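Low temperature requirement C protein (Listeria monocytogenes, PDB 1Y9I) probably acts as a phosphatidylglycerophosphatase, a lipid phosphatase of the PgpA family with a calcium ion and a magnesium ion bound close together. Local coordinates at residues N86-D91 / H140-D145; S12-W17 / N63-G68. All coordinates share one frame; numbering follows the deposited sequence.

Contact 1: residues N86-D91 / H140-D145. With MG (magnesium ion), chain F.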
ATOM      1  N   ASN A  86     -12.442   6.079  22.678  1.00 22.24           N
ATOM      2  CA  ASN A  86     -13.647   5.286  22.432  1.00 23.57           C
ATOM      3  C   ASN A  86     -13.543   4.505  21.122  1.00 23.07           C
ATOM      4  O   ASN A  86     -13.977   3.358  21.040  1.00 23.11           O
ATOM      5  CB  ASN A  86     -14.897   6.169  22.364  1.00 25.86           C
ATOM      6  CG  ASN A  86     -15.251   6.797  23.697  1.00 27.41           C
ATOM      7  OD1 ASN A  86     -15.053   6.197  24.753  1.00 28.79           O
ATOM      8  ND2 ASN A  86     -15.804   8.005  23.650  1.00 29.72           N
ATOM      9  N   ILE A  87     -12.968   5.135  20.105  1.00 22.70           N
ATOM     10  CA  ILE A  87     -12.834   4.508  18.793  1.00 22.03           C
ATOM     11  C   ILE A  87     -12.018   3.216  18.837  1.00 20.53           C
ATOM     12  O   ILE A  87     -12.452   2.181  18.327  1.00 21.62           O
ATOM     13  CB  ILE A  87     -12.205   5.498  17.791  1.00 20.85           C
ATOM     14  CG1 ILE A  87     -13.170   6.659  17.555  1.00 21.88           C
ATOM     15  CG2 ILE A  87     -11.873   4.791  16.476  1.00 22.11           C
ATOM     16  CD1 ILE A  87     -12.600   7.780  16.706  1.00 24.48           C
ATOM     17  N   ILE A  88     -10.845   3.275  19.456  1.00 21.08           N
ATOM     18  CA  ILE A  88      -9.979   2.108  19.558  1.00 20.35           C
ATOM     19  C   ILE A  88     -10.499   1.053  20.541  1.00 22.34           C
ATOM     20  O   ILE A  88     -10.501  -0.137  20.235  1.00 17.07           O
ATOM     21  CB  ILE A  88      -8.538   2.527  19.958  1.00 21.29           C
ATOM     22  CG1 ILE A  88      -7.892   3.304  18.803  1.00 20.17           C
ATOM     23  CG2 ILE A  88      -7.707   1.308  20.318  1.00 20.67           C
ATOM     24  CD1 ILE A  88      -6.506   3.856  19.110  1.00 20.09           C
ATOM     25  N   SER A  89     -10.963   1.476  21.713  1.00 22.25           N
ATOM     26  CA  SER A  89     -11.445   0.498  22.681  1.00 23.50           C
ATOM     27  C   SER A  89     -12.708  -0.219  22.199  1.00 24.27           C
ATOM     28  O   SER A  89     -12.945  -1.367  22.564  1.00 26.59           O
ATOM     29  CB  SER A  89     -11.684   1.158  24.049  1.00 24.82           C
ATOM     30  OG  SER A  89     -12.750   2.085  24.001  1.00 31.97           O
ATOM     31  N   ALA A  90     -13.499   0.444  21.359  1.00 25.44           N
ATOM     32  CA  ALA A  90     -14.731  -0.146  20.845  1.00 26.32           C
ATOM     33  C   ALA A  90     -14.532  -0.844  19.501  1.00 26.51           C
ATOM     34  O   ALA A  90     -15.492  -1.351  18.911  1.00 25.48           O
ATOM     35  CB  ALA A  90     -15.801   0.925  20.709  1.00 28.70           C
ATOM     36  N   ASP A  91     -13.292  -0.855  19.018  1.00 24.32           N
ATOM     37  CA  ASP A  91     -12.965  -1.480  17.737  1.00 24.50           C
ATOM     38  C   ASP A  91     -13.936  -1.026  16.644  1.00 23.95           C
ATOM     39  O   ASP A  91     -14.492  -1.846  15.909  1.00 22.41           O
ATOM     40  CB  ASP A  91     -12.998  -3.005  17.888  1.00 23.81           C
ATOM     41  CG  ASP A  91     -12.388  -3.731  16.696  1.00 26.80           C
ATOM     42  OD1 ASP A  91     -11.827  -3.063  15.798  1.00 25.71           O
ATOM     43  OD2 ASP A  91     -12.461  -4.980  16.668  1.00 27.71           O
ATOM     44  N   HIS A 140      -7.998  -5.499  21.767  1.00 22.04           N
ATOM     45  CA  HIS A 140      -7.078  -6.153  20.840  1.00 22.33           C
ATOM     46  C   HIS A 140      -7.309  -5.628  19.429  1.00 21.39           C
ATOM     47  O   HIS A 140      -7.114  -6.341  18.443  1.00 22.23           O
ATOM     48  CB  HIS A 140      -7.292  -7.670  20.870  1.00 23.53           C
ATOM     49  CG  HIS A 140      -6.935  -8.307  22.178  1.00 26.18           C
ATOM     50  ND1 HIS A 140      -5.638  -8.387  22.638  1.00 27.60           N
ATOM     51  CD2 HIS A 140      -7.708  -8.895  23.124  1.00 27.21           C
ATOM     52  CE1 HIS A 140      -5.626  -8.997  23.811  1.00 28.93           C
ATOM     53  NE2 HIS A 140      -6.868  -9.315  24.127  1.00 28.31           N
ATOM     54  N   THR A 141      -7.731  -4.374  19.352  1.00 20.17           N
ATOM     55  CA  THR A 141      -8.011  -3.710  18.093  1.00 18.08           C
ATOM     56  C   THR A 141      -6.836  -3.806  17.116  1.00 17.90           C
ATOM     57  O   THR A 141      -7.027  -4.065  15.927  1.00 17.20           O
ATOM     58  CB  THR A 141      -8.363  -2.240  18.356  1.00 21.11           C
ATOM     59  OG1 THR A 141      -9.550  -2.189  19.162  1.00 22.78           O
ATOM     60  CG2 THR A 141      -8.598  -1.492  17.051  1.00 17.43           C
ATOM     61  N   PHE A 142      -5.626  -3.602  17.616  1.00 17.64           N
ATOM     62  CA  PHE A 142      -4.442  -3.681  16.761  1.00 17.58           C
ATOM     63  C   PHE A 142      -3.834  -5.077  16.723  1.00 17.73           C
ATOM     64  O   PHE A 142      -3.343  -5.523  15.684  1.00 18.74           O
ATOM     65  CB  PHE A 142      -3.387  -2.691  17.237  1.00 18.57           C
ATOM     66  CG  PHE A 142      -3.679  -1.284  16.855  1.00 19.60           C
ATOM     67  CD1 PHE A 142      -3.193  -0.763  15.661  1.00 20.74           C
ATOM     68  CD2 PHE A 142      -4.489  -0.486  17.661  1.00 20.35           C
ATOM     69  CE1 PHE A 142      -3.512   0.533  15.269  1.00 19.96           C
ATOM     70  CE2 PHE A 142      -4.815   0.815  17.275  1.00 19.47           C
ATOM     71  CZ  PHE A 142      -4.325   1.322  16.078  1.00 19.71           C
ATOM     72  N   LEU A 143      -3.869  -5.770  17.853  1.00 19.22           N
ATOM     73  CA  LEU A 143      -3.285  -7.099  17.923  1.00 18.69           C
ATOM     74  C   LEU A 143      -3.941  -8.142  17.021  1.00 19.33           C
ATOM     75  O   LEU A 143      -3.242  -9.018  16.491  1.00 18.61           O
ATOM     76  CB  LEU A 143      -3.273  -7.602  19.369  1.00 19.35           C
ATOM     77  CG  LEU A 143      -2.583  -8.961  19.562  1.00 21.58           C
ATOM     78  CD1 LEU A 143      -1.171  -8.911  18.997  1.00 21.72           C
ATOM     79  CD2 LEU A 143      -2.551  -9.316  21.041  1.00 20.82           C
ATOM     80  N   ASP A 144      -5.261  -8.084  16.842  1.00 18.65           N
ATOM     81  CA  ASP A 144      -5.885  -9.079  15.970  1.00 20.60           C
ATOM     82  C   ASP A 144      -5.340  -8.983  14.544  1.00 20.06           C
ATOM     83  O   ASP A 144      -5.047 -10.011  13.923  1.00 19.05           O
ATOM     84  CB  ASP A 144      -7.425  -8.990  15.977  1.00 24.05           C
ATOM     85  CG  ASP A 144      -7.955  -7.584  15.774  1.00 26.81           C
ATOM     86  OD1 ASP A 144      -7.242  -6.729  15.212  1.00 29.97           O
ATOM     87  OD2 ASP A 144      -9.116  -7.344  16.172  1.00 31.48           O
ATOM     88  N   ASP A 145      -5.185  -7.760  14.035  1.00 20.18           N
ATOM     89  CA  ASP A 145      -4.645  -7.546  12.689  1.00 21.02           C
ATOM     90  C   ASP A 145      -3.186  -7.981  12.638  1.00 19.30           C
ATOM     91  O   ASP A 145      -2.736  -8.581  11.659  1.00 20.89           O
ATOM     92  CB  ASP A 145      -4.702  -6.066  12.304  1.00 21.52           C
ATOM     93  CG  ASP A 145      -6.097  -5.511  12.322  1.00 27.22           C
ATOM     94  OD1 ASP A 145      -6.874  -5.821  11.399  1.00 26.91           O
ATOM     95  OD2 ASP A 145      -6.413  -4.759  13.267  1.00 30.17           O
TER
HETATM   96 MG    MG F 601      -8.237  -4.601  14.386  1.00 25.06          MG
HETATM   97  O   HOH W   1      -9.874  -5.060  15.395  1.00 28.45           O
HETATM   98  O   HOH W   2      -8.955  -5.565  12.691  1.00 25.28           O
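Thr141 meets the end of helix 84-89 with every atom of its side chain. CB lies 3.5 Å from Ile88 O and packs more loosely on Ile88 CG2. OG1 lies anti to its own carbonyl carbon (chi1 -62°) and donates a short hydrogen bond of 2.5 Å to Ile88 O. The bond is fairly well directed: the C=O...OG1 angle is 154°, with the donor 16° out of the carbonyl plane. CG2 takes the other branch and comes within 3.8 Å of Asp91 OD1. Ile88 O also accepts Asp91 N, so two donors grip it. Asp91 has positive phi and closes the helix in a Schellman motif. The turn faces a binuclear metal site. Thr141 O binds the magnesium ion at 2.0 Å, so this residue holds the helix end with its side chain and the metal with its backbone. Asp144 OD1, Asp145 OD2, Asp98 and two waters complete the six ligands. One of these waters donates to Asp144 OD2 at 2.5 Å and, weakly, to Asp91 OD1. The Asp91 and Asp144 carboxylates point tip to tip, 4.1 Å apart between their OD2 atoms. Asp91 OD2 is hydrogen-bonded to His134. Away from the metal, Ile88 CD1 touches Phe142 CE2 at 3.9 Å, in plane at the ring edge.

Contact 2: residues S12-W17 / N63-G68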
ATOM      1  N   SER A  12      13.467  -8.317  21.066  1.00 32.38           N
ATOM      2  CA  SER A  12      13.200  -8.912  22.367  1.00 32.20           C
ATOM      3  C   SER A  12      11.853  -8.458  22.910  1.00 30.88           C
ATOM      4  O   SER A  12      11.023  -9.280  23.303  1.00 30.69           O
ATOM      5  CB  SER A  12      14.306  -8.534  23.358  1.00 34.06           C
ATOM      6  OG  SER A  12      15.565  -9.031  22.933  1.00 39.26           O
ATOM      7  N   LYS A  13      11.637  -7.146  22.925  1.00 29.73           N
ATOM      8  CA  LYS A  13      10.394  -6.580  23.433  1.00 29.97           C
ATOM      9  C   LYS A  13       9.183  -6.996  22.604  1.00 29.48           C
ATOM     10  O   LYS A  13       8.113  -7.250  23.150  1.00 29.24           O
ATOM     11  CB  LYS A  13      10.488  -5.050  23.484  1.00 31.38           C
ATOM     12  CG  LYS A  13       9.216  -4.358  23.945  1.00 33.32           C
ATOM     13  CD  LYS A  13       8.839  -4.745  25.368  1.00 35.90           C
ATOM     14  CE  LYS A  13       7.560  -4.050  25.804  1.00 35.41           C
ATOM     15  NZ  LYS A  13       7.159  -4.396  27.199  1.00 36.37           N
ATOM     16  N   ALA A  14       9.352  -7.058  21.287  1.00 28.66           N
ATOM     17  CA  ALA A  14       8.256  -7.448  20.403  1.00 27.56           C
ATOM     18  C   ALA A  14       7.773  -8.849  20.748  1.00 25.81           C
ATOM     19  O   ALA A  14       6.574  -9.085  20.904  1.00 24.12           O
ATOM     20  CB  ALA A  14       8.711  -7.400  18.947  1.00 26.41           C
ATOM     21  N   ARG A  15       8.715  -9.778  20.868  1.00 26.70           N
ATOM     22  CA  ARG A  15       8.388 -11.163  21.184  1.00 28.31           C
ATOM     23  C   ARG A  15       7.734 -11.333  22.555  1.00 28.81           C
ATOM     24  O   ARG A  15       6.706 -11.998  22.679  1.00 27.76           O
ATOM     25  CB  ARG A  15       9.648 -12.026  21.103  1.00 28.21           C
ATOM     26  CG  ARG A  15      10.209 -12.200  19.694  1.00 29.85           C
ATOM     27  CD  ARG A  15      11.534 -12.949  19.736  1.00 30.01           C
ATOM     28  NE  ARG A  15      12.074 -13.249  18.409  1.00 30.81           N
ATOM     29  CZ  ARG A  15      11.611 -14.205  17.609  1.00 30.07           C
ATOM     30  NH1 ARG A  15      10.594 -14.965  17.996  1.00 29.09           N
ATOM     31  NH2 ARG A  15      12.169 -14.405  16.421  1.00 30.43           N
ATOM     32  N   SER A  16       8.324 -10.730  23.583  1.00 30.22           N
ATOM     33  CA  SER A  16       7.784 -10.846  24.934  1.00 31.02           C
ATOM     34  C   SER A  16       6.431 -10.165  25.098  1.00 30.94           C
ATOM     35  O   SER A  16       5.588 -10.632  25.866  1.00 29.11           O
ATOM     36  CB  SER A  16       8.778 -10.282  25.960  1.00 32.19           C
ATOM     37  OG  SER A  16       9.014  -8.902  25.752  1.00 34.48           O
ATOM     38  N   TRP A  17       6.213  -9.067  24.379  1.00 30.54           N
ATOM     39  CA  TRP A  17       4.943  -8.366  24.494  1.00 30.77           C
ATOM     40  C   TRP A  17       3.822  -9.186  23.867  1.00 28.97           C
ATOM     41  O   TRP A  17       2.711  -9.226  24.391  1.00 27.37           O
ATOM     42  CB  TRP A  17       5.013  -6.979  23.845  1.00 33.87           C
ATOM     43  CG  TRP A  17       4.218  -5.945  24.604  1.00 36.76           C
ATOM     44  CD1 TRP A  17       3.442  -6.159  25.709  1.00 37.98           C
ATOM     45  CD2 TRP A  17       4.138  -4.542  24.327  1.00 38.48           C
ATOM     46  NE1 TRP A  17       2.888  -4.981  26.140  1.00 37.46           N
ATOM     47  CE2 TRP A  17       3.297  -3.969  25.309  1.00 39.00           C
ATOM     48  CE3 TRP A  17       4.694  -3.710  23.345  1.00 38.43           C
ATOM     49  CZ2 TRP A  17       2.997  -2.602  25.341  1.00 39.09           C
ATOM     50  CZ3 TRP A  17       4.398  -2.348  23.374  1.00 39.94           C
ATOM     51  CH2 TRP A  17       3.555  -1.810  24.369  1.00 39.64           C
ATOM     52  N   ASN A  63       8.584  -3.233  14.557  1.00 18.49           N
ATOM     53  CA  ASN A  63       8.110  -1.868  14.743  1.00 19.75           C
ATOM     54  C   ASN A  63       6.590  -1.815  14.795  1.00 19.89           C
ATOM     55  O   ASN A  63       6.016  -1.101  15.617  1.00 18.59           O
ATOM     56  CB  ASN A  63       8.622  -0.957  13.616  1.00 21.20           C
ATOM     57  CG  ASN A  63      10.109  -0.657  13.741  1.00 25.26           C
ATOM     58  OD1 ASN A  63      10.640  -0.579  14.844  1.00 25.03           O
ATOM     59  ND2 ASN A  63      10.780  -0.464  12.608  1.00 24.79           N
ATOM     60  N   ALA A  64       5.943  -2.577  13.915  1.00 18.07           N
ATOM     61  CA  ALA A  64       4.487  -2.608  13.865  1.00 18.18           C
ATOM     62  C   ALA A  64       3.905  -3.296  15.097  1.00 16.52           C
ATOM     63  O   ALA A  64       2.901  -2.845  15.639  1.00 17.62           O
ATOM     64  CB  ALA A  64       4.017  -3.313  12.592  1.00 14.80           C
ATOM     65  N   VAL A  65       4.535  -4.382  15.536  1.00 17.95           N
ATOM     66  CA  VAL A  65       4.066  -5.104  16.717  1.00 18.02           C
ATOM     67  C   VAL A  65       4.062  -4.184  17.947  1.00 17.87           C
ATOM     68  O   VAL A  65       3.075  -4.112  18.678  1.00 18.48           O
ATOM     69  CB  VAL A  65       4.945  -6.348  17.008  1.00 16.64           C
ATOM     70  CG1 VAL A  65       4.607  -6.919  18.384  1.00 20.02           C
ATOM     71  CG2 VAL A  65       4.723  -7.420  15.934  1.00 15.60           C
ATOM     72  N   LEU A  66       5.161  -3.473  18.165  1.00 19.34           N
ATOM     73  CA  LEU A  66       5.263  -2.572  19.311  1.00 21.40           C
ATOM     74  C   LEU A  66       4.287  -1.413  19.238  1.00 19.98           C
ATOM     75  O   LEU A  66       3.611  -1.093  20.218  1.00 21.21           O
ATOM     76  CB  LEU A  66       6.687  -2.013  19.444  1.00 23.00           C
ATOM     77  CG  LEU A  66       7.628  -2.797  20.364  1.00 28.40           C
ATOM     78  CD1 LEU A  66       7.733  -4.225  19.883  1.00 29.08           C
ATOM     79  CD2 LEU A  66       9.002  -2.137  20.393  1.00 27.88           C
ATOM     80  N   THR A  67       4.203  -0.780  18.075  1.00 18.53           N
ATOM     81  CA  THR A  67       3.310   0.354  17.932  1.00 17.81           C
ATOM     82  C   THR A  67       1.851  -0.046  18.146  1.00 17.93           C
ATOM     83  O   THR A  67       1.126   0.608  18.887  1.00 16.28           O
ATOM     84  CB  THR A  67       3.491   1.018  16.547  1.00 17.98           C
ATOM     85  OG1 THR A  67       4.871   1.356  16.365  1.00 17.34           O
ATOM     86  CG2 THR A  67       2.658   2.285  16.440  1.00 18.31           C
ATOM     87  N   GLY A  68       1.432  -1.136  17.511  1.00 15.81           N
ATOM     88  CA  GLY A  68       0.057  -1.588  17.642  1.00 17.83           C
ATOM     89  C   GLY A  68      -0.349  -2.014  19.045  1.00 18.63           C
ATOM     90  O   GLY A  68      -1.385  -1.573  19.556  1.00 18.31           O
TER
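Asn63 O, in the helix that carries Leu66 against Ala14, is gripped by two groups of Thr67. The backbone N and OG1 of Thr67 reach it from opposite faces of the carbonyl plane. The OG1 bond to Asn63 O is 2.8 Å long, with the donor tilted 29° from that plane. Thr67 OG1 is also hydrogen-bonded to Tyr95 OH of the second subunit, so this side of the helix faces the subunit interface. The contact with 12-17 lies on another side of the same helix and has no hydrogen bonds across it. Leu66 does most of the work. Its CD1 presses on the backbone of the other helix, 3.3 Å from Ala14 CA, and is also tight against Ala14 CB at 3.5 Å. CD2 turns to the aliphatic part of Lys13 and meets CG at 4.2 Å. The chi1 of Leu66 is -93°, well off a staggered value. Leu66 sits as a single knob in the hole formed by Leu10, Lys13, Ala14 and Trp17. The axes of segments 12-17 and 63-68 pass 9.1 Å apart and cross at 54°. Beside Leu66, Val65 puts CG1 anti to its backbone N. That methyl lies 3.9 Å from Ala14 O and also touches Ala14 CB. Trp17 reaches the backbone of Leu66. Its CZ3 lies 3.5 Å from Leu66 O, met obliquely, and its CE3 packs near Leu66 CG. Lys13 CE rests over one face of the indole, 3.7 Å above the plane and offset toward the rim. Further along helix 59-76, Ile69, Gln70 and Val73 also touch Trp17, and Val81 of the second subunit packs on it.

How the contacts relate
The centres of the two contacts lie about 16 Å apart. They come in series along the chain: contact 2 joins helices 9-20 and 59-76, and contact 1 then joins the end of helix 84-89 to segment 140-145, which leads into helix 143-160. Helix 59-76 connects them. It carries one half of contact 2, and further along it Leu71, Asp72 and Ala75 pack on contact 1. The two also touch directly, with Phe142 CB 3.3 Å from Gly68 O. Contact 1 is part of the metal site. Contact 2 lies away from it, the side chain of Val65 being about 13 Å from the magnesium ion, and packs the N-terminal helix onto the bundle beside the second subunit.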